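401aa long hypothetical glucose-1-phosphate thymidylyltransferase (PDB 2GGO) is a bifunctional enzyme of nucleotide-sugar synthesis that probably transfers a nucleotidyl group to sugar 1-phosphates and acetylates amino-sugar 1-phosphates on the way to UDP-GlcNAc and UDP-GalNAc. Local coordinates at residues I246-E260 with Y264-R278. Sequence-based numbering, arbitrary orientation.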
loop_
_atom_site.group_PDB
_atom_site.type_symbol
_atom_site.label_atom_id
_atom_site.label_comp_id
_atom_site.label_asym_id
_atom_site.label_seq_id
_atom_site.Cartn_x
_atom_site.Cartn_y
_atom_site.Cartn_z
ATOM N N ILE A 246 -19.429 2.979 7.719
ATOM C CA ILE A 246 -19.581 3.862 6.560
ATOM C C ILE A 246 -20.344 3.113 5.480
ATOM O O ILE A 246 -19.863 2.122 4.920
ATOM C CB ILE A 246 -18.234 4.384 5.998
ATOM C CG1 ILE A 246 -17.549 5.292 7.004
ATOM C CG2 ILE A 246 -18.453 5.198 4.771
ATOM C CD1 ILE A 246 -16.981 4.557 8.220
ATOM N N ILE A 247 -21.549 3.591 5.204
ATOM C CA ILE A 247 -22.331 3.054 4.116
ATOM C C ILE A 247 -22.419 4.121 3.025
ATOM O O ILE A 247 -22.966 5.215 3.243
ATOM C CB ILE A 247 -23.734 2.600 4.571
ATOM C CG1 ILE A 247 -23.623 1.710 5.809
ATOM C CG2 ILE A 247 -24.427 1.879 3.423
ATOM C CD1 ILE A 247 -24.908 1.370 6.514
ATOM N N GLU A 248 -21.902 3.788 1.855
ATOM C CA GLU A 248 -21.799 4.728 0.760
ATOM C C GLU A 248 -22.978 4.652 -0.161
ATOM O O GLU A 248 -23.811 3.751 -0.061
ATOM C CB GLU A 248 -20.582 4.419 -0.035
ATOM C CG GLU A 248 -19.392 4.490 0.785
ATOM C CD GLU A 248 -18.707 5.756 0.530
ATOM O OE1 GLU A 248 -19.263 6.822 0.979
ATOM O OE2 GLU A 248 -17.645 5.664 -0.166
ATOM N N GLU A 249 -23.054 5.610 -1.075
ATOM C CA GLU A 249 -24.241 5.755 -1.865
ATOM C C GLU A 249 -24.393 4.591 -2.793
ATOM O O GLU A 249 -23.418 4.035 -3.272
ATOM C CB GLU A 249 -24.207 7.061 -2.649
ATOM C CG GLU A 249 -22.912 7.300 -3.406
ATOM C CD GLU A 249 -22.960 8.569 -4.302
ATOM O OE1 GLU A 249 -23.594 9.592 -3.888
ATOM O OE2 GLU A 249 -22.360 8.512 -5.420
ATOM N N ASP A 250 -25.642 4.236 -3.025
ATOM C CA ASP A 250 -26.021 3.125 -3.865
ATOM C C ASP A 250 -25.849 1.758 -3.219
ATOM O O ASP A 250 -26.278 0.770 -3.792
ATOM C CB ASP A 250 -25.356 3.226 -5.232
ATOM C CG ASP A 250 -25.766 4.497 -5.953
ATOM O OD1 ASP A 250 -26.988 4.795 -5.904
ATOM O OD2 ASP A 250 -24.884 5.208 -6.515
ATOM N N ALA A 251 -25.284 1.717 -2.008
ATOM C CA ALA A 251 -25.117 0.467 -1.279
ATOM C C ALA A 251 -26.445 0.000 -0.678
ATOM O O ALA A 251 -27.244 0.812 -0.175
ATOM C CB ALA A 251 -23.994 0.574 -0.219
ATOM N N GLU A 252 -26.683 -1.308 -0.761
ATOM C CA GLU A 252 -27.946 -1.908 -0.351
ATOM C C GLU A 252 -27.618 -2.967 0.659
ATOM O O GLU A 252 -26.779 -3.833 0.380
ATOM C CB GLU A 252 -28.628 -2.569 -1.554
ATOM C CG GLU A 252 -30.154 -2.798 -1.351
ATOM C CD GLU A 252 -30.747 -3.995 -2.173
ATOM O OE1 GLU A 252 -30.036 -4.557 -3.074
ATOM O OE2 GLU A 252 -31.940 -4.357 -1.899
ATOM N N ILE A 253 -28.260 -2.894 1.823
ATOM C CA ILE A 253 -28.075 -3.857 2.910
ATOM C C ILE A 253 -29.389 -4.543 3.317
ATOM O O ILE A 253 -30.322 -3.911 3.776
ATOM C CB ILE A 253 -27.443 -3.198 4.124
ATOM C CG1 ILE A 253 -26.245 -2.309 3.680
ATOM C CG2 ILE A 253 -27.096 -4.229 5.123
ATOM C CD1 ILE A 253 -25.264 -1.972 4.737
ATOM N N LYS A 254 -29.427 -5.856 3.129
ATOM C CA LYS A 254 -30.617 -6.662 3.232
ATOM C C LYS A 254 -30.732 -7.278 4.587
ATOM O O LYS A 254 -29.748 -7.435 5.324
ATOM C CB LYS A 254 -30.587 -7.762 2.173
ATOM C CG LYS A 254 -30.365 -7.221 0.774
ATOM C CD LYS A 254 -30.616 -8.275 -0.271
ATOM C CE LYS A 254 -30.455 -7.750 -1.746
ATOM N NZ LYS A 254 -30.223 -8.900 -2.697
ATOM N N SER A 255 -31.965 -7.603 4.917
ATOM C CA SER A 255 -32.336 -8.024 6.258
ATOM C C SER A 255 -31.524 -9.228 6.727
ATOM O O SER A 255 -31.038 -10.021 5.915
ATOM C CB SER A 255 -33.840 -8.308 6.291
ATOM O OG SER A 255 -34.541 -7.220 5.674
ATOM N N GLY A 256 -31.338 -9.336 8.039
ATOM C CA GLY A 256 -30.601 -10.455 8.589
ATOM C C GLY A 256 -29.131 -10.140 8.676
ATOM O O GLY A 256 -28.388 -10.816 9.390
ATOM N N THR A 257 -28.708 -9.095 7.979
ATOM C CA THR A 257 -27.321 -8.672 8.045
ATOM C C THR A 257 -26.954 -8.106 9.407
ATOM O O THR A 257 -27.749 -7.414 10.011
ATOM C CB THR A 257 -26.995 -7.685 6.966
ATOM O OG1 THR A 257 -27.227 -8.296 5.706
ATOM C CG2 THR A 257 -25.559 -7.255 7.054
ATOM N N TYR A 258 -25.748 -8.436 9.876
ATOM C CA TYR A 258 -25.247 -8.055 11.207
ATOM C C TYR A 258 -23.855 -7.466 11.060
ATOM O O TYR A 258 -22.944 -8.108 10.538
ATOM C CB TYR A 258 -25.149 -9.270 12.114
ATOM C CG TYR A 258 -25.102 -8.999 13.618
ATOM C CD1 TYR A 258 -26.273 -8.984 14.380
ATOM C CD2 TYR A 258 -23.884 -8.814 14.286
ATOM C CE1 TYR A 258 -26.243 -8.797 15.758
ATOM C CE2 TYR A 258 -23.845 -8.630 15.687
ATOM C CZ TYR A 258 -25.031 -8.621 16.395
ATOM O OH TYR A 258 -25.030 -8.450 17.747
ATOM N N ILE A 259 -23.697 -6.216 11.499
ATOM C CA ILE A 259 -22.463 -5.447 11.262
ATOM C C ILE A 259 -21.897 -5.062 12.621
ATOM O O ILE A 259 -22.590 -4.470 13.425
ATOM C CB ILE A 259 -22.776 -4.212 10.331
ATOM C CG1 ILE A 259 -23.344 -4.686 8.984
ATOM C CG2 ILE A 259 -21.586 -3.326 10.094
ATOM C CD1 ILE A 259 -23.799 -3.516 8.064
ATOM N N GLU A 260 -20.681 -5.487 12.922
ATOM C CA GLU A 260 -19.983 -5.006 14.103
ATOM C C GLU A 260 -18.883 -4.093 13.592
ATOM O O GLU A 260 -17.968 -4.550 12.941
ATOM C CB GLU A 260 -19.460 -6.178 14.976
ATOM C CG GLU A 260 -20.620 -7.037 15.579
ATOM C CD GLU A 260 -20.190 -8.304 16.338
ATOM O OE1 GLU A 260 -19.188 -8.942 15.918
ATOM O OE2 GLU A 260 -20.876 -8.665 17.361
ATOM N N TYR A 264 -16.244 -0.406 6.568
ATOM C CA TYR A 264 -16.411 0.469 5.433
ATOM C C TYR A 264 -17.137 -0.284 4.320
ATOM O O TYR A 264 -16.621 -1.314 3.805
ATOM C CB TYR A 264 -15.032 0.877 4.906
ATOM C CG TYR A 264 -15.108 1.854 3.764
ATOM C CD1 TYR A 264 -15.357 3.197 4.012
ATOM C CD2 TYR A 264 -14.965 1.448 2.439
ATOM C CE1 TYR A 264 -15.410 4.092 3.023
ATOM C CE2 TYR A 264 -15.074 2.389 1.401
ATOM C CZ TYR A 264 -15.272 3.701 1.728
ATOM O OH TYR A 264 -15.392 4.667 0.754
ATOM N N ILE A 265 -18.306 0.221 3.906
ATOM C CA ILE A 265 -19.047 -0.393 2.800
ATOM C C ILE A 265 -19.049 0.467 1.535
ATOM O O ILE A 265 -19.817 1.393 1.429
ATOM C CB ILE A 265 -20.499 -0.796 3.248
ATOM C CG1 ILE A 265 -20.396 -1.626 4.549
ATOM C CG2 ILE A 265 -21.247 -1.488 2.108
ATOM C CD1 ILE A 265 -21.570 -2.318 5.003
ATOM N N GLY A 266 -18.205 0.120 0.560
ATOM C CA GLY A 266 -18.023 0.963 -0.642
ATOM C C GLY A 266 -19.281 1.148 -1.467
ATOM O O GLY A 266 -20.232 0.422 -1.319
ATOM N N LYS A 267 -19.281 2.100 -2.391
ATOM C CA LYS A 267 -20.503 2.447 -3.126
ATOM C C LYS A 267 -20.990 1.368 -4.085
ATOM O O LYS A 267 -20.212 0.686 -4.716
ATOM C CB LYS A 267 -20.362 3.815 -3.838
ATOM C CG LYS A 267 -19.227 3.965 -4.796
ATOM C CD LYS A 267 -19.164 5.444 -5.352
ATOM C CE LYS A 267 -18.517 6.462 -4.356
ATOM N NZ LYS A 267 -19.559 7.322 -3.674
ATOM N N GLY A 268 -22.287 1.202 -4.175
ATOM C CA GLY A 268 -22.790 0.224 -5.091
ATOM C C GLY A 268 -22.706 -1.186 -4.520
ATOM O O GLY A 268 -23.018 -2.135 -5.208
ATOM N N SER A 269 -22.311 -1.339 -3.264
ATOM C CA SER A 269 -22.249 -2.656 -2.657
ATOM C C SER A 269 -23.617 -3.284 -2.425
ATOM O O SER A 269 -24.606 -2.586 -2.287
ATOM C CB SER A 269 -21.467 -2.607 -1.372
ATOM O OG SER A 269 -20.096 -2.417 -1.746
ATOM N N GLU A 270 -23.671 -4.617 -2.456
ATOM C CA GLU A 270 -24.896 -5.324 -2.174
ATOM C C GLU A 270 -24.560 -6.375 -1.124
ATOM O O GLU A 270 -23.812 -7.281 -1.394
ATOM C CB GLU A 270 -25.421 -5.941 -3.450
ATOM C CG GLU A 270 -26.708 -6.727 -3.294
ATOM C CD GLU A 270 -27.283 -7.186 -4.651
ATOM O OE1 GLU A 270 -26.576 -7.870 -5.425
ATOM O OE2 GLU A 270 -28.470 -6.852 -4.942
ATOM N N ILE A 271 -25.090 -6.192 0.082
ATOM C CA ILE A 271 -24.728 -7.001 1.241
ATOM C C ILE A 271 -25.975 -7.729 1.646
ATOM O O ILE A 271 -27.041 -7.147 1.646
ATOM C CB ILE A 271 -24.289 -6.126 2.457
ATOM C CG1 ILE A 271 -23.270 -5.095 2.025
ATOM C CG2 ILE A 271 -23.649 -7.018 3.573
ATOM C CD1 ILE A 271 -22.033 -5.764 1.492
ATOM N N GLY A 272 -25.855 -9.006 1.982
ATOM C CA GLY A 272 -26.987 -9.728 2.497
ATOM C C GLY A 272 -27.763 -10.551 1.477
ATOM O O GLY A 272 -27.388 -10.625 0.285
ATOM N N PRO A 273 -28.806 -11.220 1.938
ATOM C CA PRO A 273 -29.325 -11.215 3.316
ATOM C C PRO A 273 -28.477 -12.077 4.239
ATOM O O PRO A 273 -27.718 -12.882 3.735
ATOM C CB PRO A 273 -30.686 -11.875 3.154
ATOM C CG PRO A 273 -30.532 -12.772 1.995
ATOM C CD PRO A 273 -29.575 -12.124 1.066
ATOM N N ASN A 274 -28.568 -11.887 5.557
ATOM C CA ASN A 274 -27.958 -12.835 6.471
ATOM C C ASN A 274 -26.445 -12.870 6.287
ATOM O O ASN A 274 -25.806 -13.902 6.347
ATOM C CB ASN A 274 -28.572 -14.210 6.228
ATOM C CG ASN A 274 -30.080 -14.261 6.571
ATOM O OD1 ASN A 274 -30.519 -13.576 7.500
ATOM N ND2 ASN A 274 -30.876 -15.073 5.816
ATOM N N SER A 275 -25.858 -11.715 6.041
ATOM C CA SER A 275 -24.418 -11.569 6.069
ATOM C C SER A 275 -23.913 -11.121 7.442
ATOM O O SER A 275 -24.637 -10.494 8.201
ATOM C CB SER A 275 -23.987 -10.555 5.067
ATOM O OG SER A 275 -24.301 -10.993 3.778
ATOM N N TYR A 276 -22.641 -11.338 7.713
ATOM C CA TYR A 276 -22.067 -10.908 8.990
ATOM C C TYR A 276 -20.787 -10.154 8.690
ATOM O O TYR A 276 -19.835 -10.756 8.289
ATOM C CB TYR A 276 -21.742 -12.124 9.861
ATOM C CG TYR A 276 -21.225 -11.920 11.309
ATOM C CD1 TYR A 276 -21.270 -10.694 11.957
ATOM C CD2 TYR A 276 -20.659 -12.992 12.005
ATOM C CE1 TYR A 276 -20.785 -10.558 13.276
ATOM C CE2 TYR A 276 -20.159 -12.858 13.308
ATOM C CZ TYR A 276 -20.243 -11.636 13.928
ATOM O OH TYR A 276 -19.800 -11.492 15.205
ATOM N N LEU A 277 -20.781 -8.823 8.870
ATOM C CA LEU A 277 -19.538 -8.055 8.692
ATOM C C LEU A 277 -18.901 -7.720 10.030
ATOM O O LEU A 277 -19.535 -7.135 10.902
ATOM C CB LEU A 277 -19.770 -6.820 7.853
ATOM C CG LEU A 277 -20.512 -7.024 6.528
ATOM C CD1 LEU A 277 -20.674 -5.700 5.849
ATOM C CD2 LEU A 277 -19.771 -8.026 5.597
ATOM N N ARG A 278 -17.645 -8.096 10.223
ATOM C CA ARG A 278 -17.019 -7.947 11.509
ATOM C C ARG A 278 -16.001 -6.833 11.428
ATOM O O ARG A 278 -15.657 -6.399 10.322
ATOM C CB ARG A 278 -16.356 -9.252 11.960
ATOM C CG ARG A 278 -17.371 -10.285 12.510
ATOM C CD ARG A 278 -16.773 -11.686 12.559
ATOM N NE ARG A 278 -15.712 -11.681 13.544
ATOM C CZ ARG A 278 -14.748 -12.602 13.628
ATOM N NH1 ARG A 278 -14.662 -13.582 12.732
ATOM N NH2 ARG A 278 -13.838 -12.514 14.580
HETATM O O HOH W 1 -16.702 3.471 -2.507
HETATM O O HOH W 2 -28.598 -10.855 -2.134
#
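I246-E260 and Y264-R278 run parallel in register through three short strand pairs, tied by backbone bonds such as I271 N to E252 O (2.9 Å) and E260 N to L277 O, with turns between them. Inside, branched aliphatic residues suit the interior of the coil: I253 CD1 meets I265 CD1 tip to tip at 3.7 Å, and I259 CD1 reaches the same methyl, while I253 CG2 lies 4.3 Å from I271 CB. Small T257 suits the corner, its OG1 turned back onto K254 O (2.7 Å) and its CG2 against I271. G272 lies where any side chain would strike T257 and K254. Long polar residues face outward. K254, extended beyond CG, brings NZ to E270 OE2 in a 3.5 Å salt bridge, which probably eases the repulsion between E270 and E252. With CG opposite the backbone N (chi1 -175°), the Y276 ring lies beside Y258, planes 78° apart, and its hydroxyl donates to E260 OE1 (2.7 Å) from above the carboxylate plane. A phenylalanine at Y276 would probably leave E260 OE1 without its hydroxyl donor. Stacked three-sided coils with aliphatic residues inside are the hallmark of the left-handed parallel beta-helix of hexapeptide-repeat transferases.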